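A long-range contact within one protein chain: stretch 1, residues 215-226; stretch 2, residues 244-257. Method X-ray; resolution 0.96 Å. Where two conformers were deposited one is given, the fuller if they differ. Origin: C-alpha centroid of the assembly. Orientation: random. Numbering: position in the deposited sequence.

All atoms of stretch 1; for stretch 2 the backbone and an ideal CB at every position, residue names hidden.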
# COMPACT_ATOMS: atom_id res chain seq x y z
N GLY A 215 -9.22 -11.64 -3.11
CA GLY A 215 -9.08 -12.53 -1.96
C GLY A 215 -8.69 -11.86 -0.67
O GLY A 215 -8.29 -12.56 0.28
N ASN A 216 -8.79 -10.52 -0.59
CA ASN A 216 -8.35 -9.82 0.61
C ASN A 216 -9.47 -9.67 1.62
O ASN A 216 -10.65 -9.66 1.30
CB ASN A 216 -7.84 -8.40 0.20
CG ASN A 216 -6.77 -8.49 -0.84
OD1 ASN A 216 -7.08 -8.17 -2.08
ND2 ASN A 216 -5.61 -8.88 -0.52
N THR A 217 -9.05 -9.50 2.89
CA THR A 217 -9.97 -9.17 3.96
C THR A 217 -9.62 -7.80 4.51
O THR A 217 -8.43 -7.51 4.78
CB THR A 217 -9.86 -10.24 5.08
OG1 THR A 217 -10.24 -11.51 4.57
CG2 THR A 217 -10.76 -9.97 6.26
N VAL A 218 -10.62 -6.93 4.66
CA VAL A 218 -10.45 -5.61 5.21
C VAL A 218 -11.43 -5.48 6.37
O VAL A 218 -12.64 -5.74 6.17
CB VAL A 218 -10.73 -4.52 4.16
CG1 VAL A 218 -10.59 -3.12 4.77
CG2 VAL A 218 -9.83 -4.69 2.92
N THR A 219 -10.95 -5.07 7.54
CA THR A 219 -11.82 -4.86 8.71
C THR A 219 -11.47 -3.54 9.37
O THR A 219 -10.35 -3.01 9.24
CB THR A 219 -11.66 -6.02 9.71
OG1 THR A 219 -10.27 -6.12 10.09
CG2 THR A 219 -12.14 -7.35 9.14
N ARG A 220 -12.44 -3.02 10.14
CA ARG A 220 -12.21 -1.88 11.03
C ARG A 220 -11.37 -0.78 10.34
O ARG A 220 -10.30 -0.40 10.80
CB ARG A 220 -11.58 -2.37 12.34
CG ARG A 220 -11.74 -1.40 13.49
CD ARG A 220 -11.11 -1.92 14.78
NE ARG A 220 -9.69 -2.03 14.66
CZ ARG A 220 -8.82 -1.01 14.83
NH1 ARG A 220 -9.20 0.24 15.18
NH2 ARG A 220 -7.57 -1.23 14.67
N SER A 221 -11.91 -0.31 9.22
CA SER A 221 -11.19 0.64 8.34
C SER A 221 -12.10 1.75 7.95
O SER A 221 -13.33 1.66 7.99
CB SER A 221 -10.63 -0.09 7.10
OG SER A 221 -9.62 -1.05 7.47
N MET A 222 -11.50 2.86 7.45
CA MET A 222 -12.29 4.03 7.09
C MET A 222 -12.97 3.86 5.73
O MET A 222 -14.05 4.44 5.51
CB MET A 222 -11.39 5.26 7.10
CG MET A 222 -12.03 6.58 6.87
SD MET A 222 -10.91 7.94 7.25
CE MET A 222 -10.34 7.32 8.74
N TYR A 223 -12.32 3.10 4.84
CA TYR A 223 -12.87 2.83 3.52
C TYR A 223 -12.60 1.36 3.23
O TYR A 223 -11.67 0.78 3.78
CB TYR A 223 -12.17 3.64 2.39
CG TYR A 223 -12.01 5.12 2.70
CD1 TYR A 223 -12.88 6.08 2.25
CD2 TYR A 223 -10.93 5.57 3.44
CE1 TYR A 223 -12.68 7.45 2.57
CE2 TYR A 223 -10.72 6.89 3.77
CZ TYR A 223 -11.63 7.82 3.33
OH TYR A 223 -11.42 9.16 3.60
N GLY A 224 -13.43 0.79 2.34
CA GLY A 224 -13.15 -0.56 1.88
C GLY A 224 -12.13 -0.56 0.71
O GLY A 224 -11.00 -0.99 0.87
N VAL A 225 -12.61 -0.06 -0.43
CA VAL A 225 -11.74 0.16 -1.58
C VAL A 225 -11.91 1.60 -2.04
O VAL A 225 -13.03 2.16 -2.02
CB VAL A 225 -11.88 -0.89 -2.72
CG1 VAL A 225 -11.63 -2.32 -2.19
CG2 VAL A 225 -13.25 -0.78 -3.31
N ARG A 226 -10.81 2.17 -2.52
CA ARG A 226 -10.82 3.50 -3.07
C ARG A 226 -10.01 3.59 -4.35
O ARG A 226 -8.95 2.98 -4.46
CB ARG A 226 -10.16 4.55 -2.17
CG ARG A 226 -11.12 5.04 -1.10
CD ARG A 226 -10.18 6.06 -0.36
NE ARG A 226 -10.22 7.49 -0.62
CZ ARG A 226 -9.72 8.43 0.20
NH1 ARG A 226 -9.11 8.06 1.30
NH2 ARG A 226 -9.80 9.72 -0.09
N UNK A 244 -11.98 -8.91 -6.91
CA UNK A 244 -12.46 -10.31 -6.98
C UNK A 244 -12.33 -10.90 -5.60
O UNK A 244 -11.25 -10.87 -5.01
CB UNK A 244 -11.68 -11.14 -8.00
N UNK A 245 -13.45 -11.39 -4.99
CA UNK A 245 -13.33 -12.26 -3.79
C UNK A 245 -12.81 -11.50 -2.58
O UNK A 245 -12.14 -12.12 -1.74
CB UNK A 245 -12.40 -13.44 -4.08
N UNK A 246 -13.16 -10.22 -2.40
CA UNK A 246 -12.75 -9.51 -1.19
C UNK A 246 -13.86 -9.50 -0.16
O UNK A 246 -15.05 -9.37 -0.49
CB UNK A 246 -12.33 -8.08 -1.52
N UNK A 247 -13.49 -9.63 1.12
CA UNK A 247 -14.45 -9.65 2.22
C UNK A 247 -14.13 -8.49 3.14
O UNK A 247 -13.05 -8.45 3.74
CB UNK A 247 -14.41 -10.98 2.98
N UNK A 248 -15.07 -7.54 3.23
CA UNK A 248 -14.80 -6.25 3.88
C UNK A 248 -15.90 -5.96 4.86
O UNK A 248 -17.10 -6.14 4.55
CB UNK A 248 -14.68 -5.12 2.86
N UNK A 249 -15.55 -5.45 6.06
CA UNK A 249 -16.55 -5.15 7.08
C UNK A 249 -16.01 -4.08 8.02
O UNK A 249 -14.81 -3.76 8.05
CB UNK A 249 -16.93 -6.41 7.86
N UNK A 250 -16.90 -3.52 8.82
CA UNK A 250 -16.49 -2.56 9.83
C UNK A 250 -16.02 -1.25 9.20
O UNK A 250 -15.06 -0.67 9.71
CB UNK A 250 -15.38 -3.15 10.70
N UNK A 251 -16.66 -0.80 8.13
CA UNK A 251 -16.19 0.38 7.38
C UNK A 251 -16.91 1.63 7.86
O UNK A 251 -18.14 1.73 7.90
CB UNK A 251 -16.41 0.19 5.88
N UNK A 252 -16.09 2.66 8.20
CA UNK A 252 -16.63 3.85 8.85
C UNK A 252 -17.15 4.90 7.90
O UNK A 252 -18.13 5.62 8.25
CB UNK A 252 -15.56 4.48 9.74
N UNK A 253 -16.56 5.09 6.73
CA UNK A 253 -16.86 6.23 5.89
C UNK A 253 -17.46 5.81 4.55
O UNK A 253 -18.62 6.21 4.25
CB UNK A 253 -15.59 7.06 5.66
N UNK A 254 -16.73 5.08 3.69
CA UNK A 254 -17.27 4.62 2.42
C UNK A 254 -16.89 3.17 2.16
O UNK A 254 -15.70 2.83 2.21
CB UNK A 254 -16.78 5.51 1.28
N UNK A 255 -17.87 2.32 1.80
CA UNK A 255 -17.50 0.99 1.34
C UNK A 255 -16.64 1.03 0.10
O UNK A 255 -15.57 0.39 0.05
CB UNK A 255 -18.75 0.16 1.07
N UNK A 256 -17.12 1.78 -0.90
CA UNK A 256 -16.40 2.06 -2.12
C UNK A 256 -16.46 3.55 -2.36
O UNK A 256 -17.53 4.13 -2.36
CB UNK A 256 -16.97 1.28 -3.30
N UNK A 257 -15.26 4.18 -2.60
CA UNK A 257 -15.22 5.57 -3.03
C UNK A 257 -14.27 5.66 -4.23
O UNK A 257 -13.08 5.39 -4.11
CB UNK A 257 -14.78 6.49 -1.89

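The two stretches run parallel, nearly residue for residue; in the strands side chains alternate between the faces, while at the corners and the first positions they point sideways, toward or away.

At position 244 the CB points sideways and lies 5.5 Å from Gly215 N, so stretch 1 hardly constrains it. It is Asp244, whose backbone O accepts a hydrogen bond from Gly215 N (2.9 Å). Position 245 has phi 68° and psi 35°, which suits glycine or asparagine, yet the residue is Ala245; its small CB passes 3.8 Å from Gly215 N.

Position 246 also points sideways, but the backbone N-H of Asn216 lies within reach of a short polar side chain, and an acceptor such as Asn or Asp would serve. Asn246 bends its end nearer, and its OD1 accepts a hydrogen bond from Asn216 N at 3.0 Å, standing in for a backbone carbonyl.

Position 247 is in the strand, on the face of Thr217 and Thr219, where beta-branched or polar residues would suit. Thr247 fits, and its OG1 is 2.6 Å from a water that also donates to Ala245 O.

At 248 the CB turns to the opposite face, that of Val218 and Val225, and an aliphatic residue is expected, Val, Ile or Leu. Ile248 puts CG2 3.9 Å from Val218 CB and CD1 4.0 Å from Val225 CG1, so one side chain touches both valines.

Position 249 returns to the face of Thr219, and a small or polar residue would do. Ser249 packs OG 3.8 Å from Thr219 CG2, and a water links that OG to Val218 O.

Position 250 combines phi 69° with a CB direction that would lie 3.0 Å from Arg220 N, a clash. Both point to glycine, and Gly250 offers its O to Ser221 N (3.2 Å).

Position 251 stands on the face of Ser221, its CB 4.0 Å from Ser221 O, with Val218 within reach of a longer aliphatic chain; a branched aliphatic suits. Ile251 curls its end inward, CD1 reaching 4.2 Å from Val218 CG1 and 3.9 Å from Ser221 CB.

At the corner, 252 points sideways and tolerates many residues; Ala252 donates its N to Ser221 O (2.9 Å). The CB at 253 is tight against Met222 O, but a long chain can lead away: Lys253 does so, and a water joins its NZ to Tyr223 OH.

Position 254 lies beside the Tyr223 ring, so an aromatic or large apolar residue would pack. Tyr254 meets it edge to edge, CD2 4.0 Å from Tyr223 CE1.

The CB direction at 255 points away from stretch 1, which sets no limit on it; Gly255 supplies its O to Val225 N (3.0 Å).

Position 256 faces with Val225, favouring a beta-branched aliphatic; Val256 CG2 lies 3.9 Å from Val225 CG2. Position 257 lies near both the Tyr223 ring and the aliphatic stem of Arg226, a place for Leu, Ile or Met. Leu257 sets CB 4.0 Å from Arg226 CG and CD2 4.3 Å from Tyr223 CE1.

Stretch 2 244-257: DANTISGIAKYGVL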
# COMPACT_ATOMS: atom_id res chain seq x y z
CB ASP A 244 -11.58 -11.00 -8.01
CG ASP A 244 -11.88 -12.45 -8.31
OD1 ASP A 244 -12.35 -13.18 -7.41
OD2 ASP A 244 -11.61 -12.81 -9.52
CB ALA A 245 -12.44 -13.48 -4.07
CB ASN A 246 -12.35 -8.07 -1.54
CG ASN A 246 -11.22 -8.06 -2.57
OD1 ASN A 246 -10.06 -8.37 -2.26
ND2 ASN A 246 -11.56 -7.72 -3.82
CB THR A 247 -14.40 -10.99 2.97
OG1 THR A 247 -14.63 -12.07 2.01
CG2 THR A 247 -15.43 -11.03 4.07
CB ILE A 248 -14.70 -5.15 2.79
CG1 ILE A 248 -13.63 -5.55 1.75
CG2 ILE A 248 -14.49 -3.79 3.41
CD1 ILE A 248 -13.30 -4.44 0.71
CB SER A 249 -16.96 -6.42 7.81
OG SER A 249 -15.86 -7.01 8.47
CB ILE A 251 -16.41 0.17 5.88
CG1 ILE A 251 -15.67 -1.07 5.36
CG2 ILE A 251 -16.01 1.44 5.14
CD1 ILE A 251 -14.17 -1.11 5.73
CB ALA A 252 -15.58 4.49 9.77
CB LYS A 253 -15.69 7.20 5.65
CG LYS A 253 -16.23 8.58 5.30
CD LYS A 253 -15.11 9.62 5.14
CE LYS A 253 -15.73 10.99 4.82
NZ LYS A 253 -14.70 12.03 4.71
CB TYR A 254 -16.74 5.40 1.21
CG TYR A 254 -17.19 6.83 1.10
CD1 TYR A 254 -18.35 7.12 0.34
CD2 TYR A 254 -16.50 7.87 1.65
CE1 TYR A 254 -18.79 8.45 0.20
CE2 TYR A 254 -16.93 9.22 1.48
CZ TYR A 254 -18.08 9.44 0.74
OH TYR A 254 -18.51 10.77 0.58
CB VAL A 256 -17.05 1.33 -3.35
CG1 VAL A 256 -16.35 1.68 -4.66
CG2 VAL A 256 -17.15 -0.18 -3.14
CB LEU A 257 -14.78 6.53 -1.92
CG LEU A 257 -14.64 8.02 -2.34
CD1 LEU A 257 -15.97 8.61 -2.79
CD2 LEU A 257 -14.04 8.84 -1.21
O HOH W 1 -12.31 -12.68 0.92
O HOH W 2 -14.38 -8.51 6.67
O HOH W 3 -12.26 11.49 2.89
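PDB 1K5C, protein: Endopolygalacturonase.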